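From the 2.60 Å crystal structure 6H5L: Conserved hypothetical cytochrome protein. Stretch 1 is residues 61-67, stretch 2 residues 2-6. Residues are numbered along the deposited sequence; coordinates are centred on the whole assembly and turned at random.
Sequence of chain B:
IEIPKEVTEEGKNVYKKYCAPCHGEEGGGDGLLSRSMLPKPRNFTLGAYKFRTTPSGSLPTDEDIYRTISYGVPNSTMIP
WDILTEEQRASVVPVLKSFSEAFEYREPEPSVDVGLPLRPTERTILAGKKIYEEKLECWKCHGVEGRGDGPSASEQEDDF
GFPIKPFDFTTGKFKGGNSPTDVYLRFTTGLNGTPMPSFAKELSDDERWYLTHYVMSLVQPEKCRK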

# COMPACT_ATOMS: atom_id res chain seq x y z
N THR B 61 51.70 0.19 -24.82
CA THR B 61 52.88 0.89 -24.32
C THR B 61 53.24 0.34 -22.95
O THR B 61 52.43 -0.29 -22.27
CB THR B 61 52.63 2.39 -24.24
OG1 THR B 61 51.67 2.67 -23.22
CG2 THR B 61 52.12 2.92 -25.57
N ASP B 62 54.50 0.57 -22.55
CA ASP B 62 54.91 0.16 -21.21
C ASP B 62 54.06 0.83 -20.14
O ASP B 62 53.84 0.25 -19.07
CB ASP B 62 56.39 0.48 -20.99
CG ASP B 62 57.30 -0.28 -21.93
OD1 ASP B 62 56.77 -0.92 -22.87
OD2 ASP B 62 58.53 -0.25 -21.73
N GLU B 63 53.55 2.03 -20.42
CA GLU B 63 52.68 2.72 -19.48
C GLU B 63 51.29 2.10 -19.44
O GLU B 63 50.66 2.07 -18.38
CB GLU B 63 52.59 4.21 -19.84
CG GLU B 63 53.93 4.95 -19.84
CD GLU B 63 54.76 4.65 -21.07
OE1 GLU B 63 54.18 4.27 -22.11
OE2 GLU B 63 56.00 4.78 -21.00
N ASP B 64 50.81 1.59 -20.57
CA ASP B 64 49.52 0.91 -20.59
C ASP B 64 49.53 -0.31 -19.67
O ASP B 64 48.57 -0.54 -18.92
CB ASP B 64 49.16 0.48 -22.02
CG ASP B 64 48.81 1.66 -22.90
OD1 ASP B 64 48.63 2.77 -22.37
OD2 ASP B 64 48.72 1.47 -24.13
N ILE B 65 50.60 -1.10 -19.72
CA ILE B 65 50.69 -2.29 -18.88
C ILE B 65 50.79 -1.90 -17.41
O ILE B 65 50.10 -2.47 -16.56
CB ILE B 65 51.88 -3.17 -19.32
CG1 ILE B 65 51.74 -3.55 -20.80
CG2 ILE B 65 51.97 -4.41 -18.45
CD1 ILE B 65 52.95 -4.28 -21.36
N TYR B 66 51.65 -0.93 -17.10
CA TYR B 66 51.79 -0.47 -15.72
C TYR B 66 50.47 0.06 -15.18
O TYR B 66 50.18 -0.10 -13.99
CB TYR B 66 52.87 0.61 -15.64
CG TYR B 66 53.13 1.11 -14.23
CD1 TYR B 66 54.08 0.50 -13.42
CD2 TYR B 66 52.43 2.19 -13.72
CE1 TYR B 66 54.31 0.95 -12.14
CE2 TYR B 66 52.66 2.65 -12.44
CZ TYR B 66 53.60 2.02 -11.65
OH TYR B 66 53.83 2.48 -10.38
N ARG B 67 49.65 0.68 -16.03
CA ARG B 67 48.37 1.20 -15.58
C ARG B 67 47.42 0.06 -15.21
O ARG B 67 46.76 0.10 -14.17
CB ARG B 67 47.75 2.08 -16.66
CG ARG B 67 46.51 2.83 -16.21
CD ARG B 67 46.00 3.76 -17.30
NE ARG B 67 45.69 5.09 -16.78
CZ ARG B 67 45.13 6.06 -17.50
NH1 ARG B 67 44.80 5.85 -18.76
NH2 ARG B 67 44.89 7.24 -16.94
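Stretch 2 (2-6) EIPKE

An extended segment near a chain terminus can be fastened to a helix by very few contacts, here one apolar side chain and the far end of one charged side chain. Residues 2-6 of this cytochrome protein offer a compact example. They form no regular helix or strand; Glu2, Ile3 and Pro4 have extended backbone torsions, and Lys5, at phi/psi -86/-31, interrupts that run before Glu6 resumes it. The segment runs roughly crosswise past the first turn of the helix that begins at Asp62, a start capped by Thr61, whose OG1 accepts from Asp64 N at 3.0 Å. The backbones come nearest at Ile3, its CA 7.0 Å from Asp62 CA, and separate toward Glu6, whose CA is 12.0 Å from Asp62 CA; the side chains of Ile3 and Lys5 chiefly span the gap.

Glu2 makes no contact with the helix. Ile3 follows with its CA-to-CB bond directed toward it, and the m, t rotamer extends CD1 to the helix surface. That methyl lies 3.3 Å from Asp62 O, a carbonyl already engaged by Tyr66 N at 3.2 Å in the helical ladder, and 4.0 Å from Glu63 N. One turn on, Tyr66 CB packs against Ile3 CD1 at 3.7 Å, while the tyrosine ring meets the methyl obliquely. A single carbon thus touches residues i, i+1 and i+4 of the helix.

The CA-to-CB bond of Pro4 points away, and the residue is covered very little. Lys5 starts out sideways, but its long side chain, extended beyond chi2, brings its end back to the helix: NZ donates a hydrogen bond to Asp62 OD2 at 3.3 Å, as part of a salt bridge. Asp62 therefore joins both contacts, its CB also lying 4.1 Å from Ile3 CD1. Glu6 lies beyond reach of the helix. The two stretches together bury just 214 Å², most of it at Ile3 and Asp62.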

# COMPACT_ATOMS: atom_id res chain seq x y z
N GLU B 2 60.02 5.65 -13.85
CA GLU B 2 60.60 5.14 -15.08
C GLU B 2 60.48 3.62 -15.13
O GLU B 2 60.88 2.92 -14.20
CB GLU B 2 62.07 5.55 -15.21
CG GLU B 2 62.25 6.98 -15.69
CD GLU B 2 61.55 7.23 -17.02
OE1 GLU B 2 61.57 6.33 -17.88
OE2 GLU B 2 60.97 8.32 -17.19
N ILE B 3 59.92 3.12 -16.23
CA ILE B 3 59.73 1.69 -16.44
C ILE B 3 60.93 1.18 -17.24
O ILE B 3 61.19 1.69 -18.34
CB ILE B 3 58.42 1.40 -17.18
CG1 ILE B 3 57.24 2.06 -16.45
CG2 ILE B 3 58.20 -0.10 -17.31
CD1 ILE B 3 55.93 1.94 -17.18
N PRO B 4 61.67 0.20 -16.73
CA PRO B 4 62.87 -0.25 -17.45
C PRO B 4 62.52 -1.08 -18.67
O PRO B 4 61.45 -1.69 -18.76
CB PRO B 4 63.60 -1.10 -16.39
CG PRO B 4 62.49 -1.64 -15.55
CD PRO B 4 61.45 -0.55 -15.48
N LYS B 5 63.44 -1.08 -19.64
CA LYS B 5 63.38 -2.02 -20.75
C LYS B 5 64.05 -3.34 -20.41
O LYS B 5 63.63 -4.39 -20.91
CB LYS B 5 64.06 -1.42 -21.98
CG LYS B 5 63.64 0.01 -22.32
CD LYS B 5 62.18 0.09 -22.73
CE LYS B 5 61.83 1.48 -23.21
NZ LYS B 5 60.42 1.58 -23.67
N GLU B 6 65.07 -3.30 -19.55
CA GLU B 6 65.81 -4.49 -19.17
C GLU B 6 65.01 -5.33 -18.18
O GLU B 6 64.22 -4.82 -17.38
CB GLU B 6 67.16 -4.11 -18.57
CG GLU B 6 67.13 -2.97 -17.55
CD GLU B 6 67.32 -1.61 -18.19
OE1 GLU B 6 66.39 -0.77 -18.12
OE2 GLU B 6 68.40 -1.37 -18.77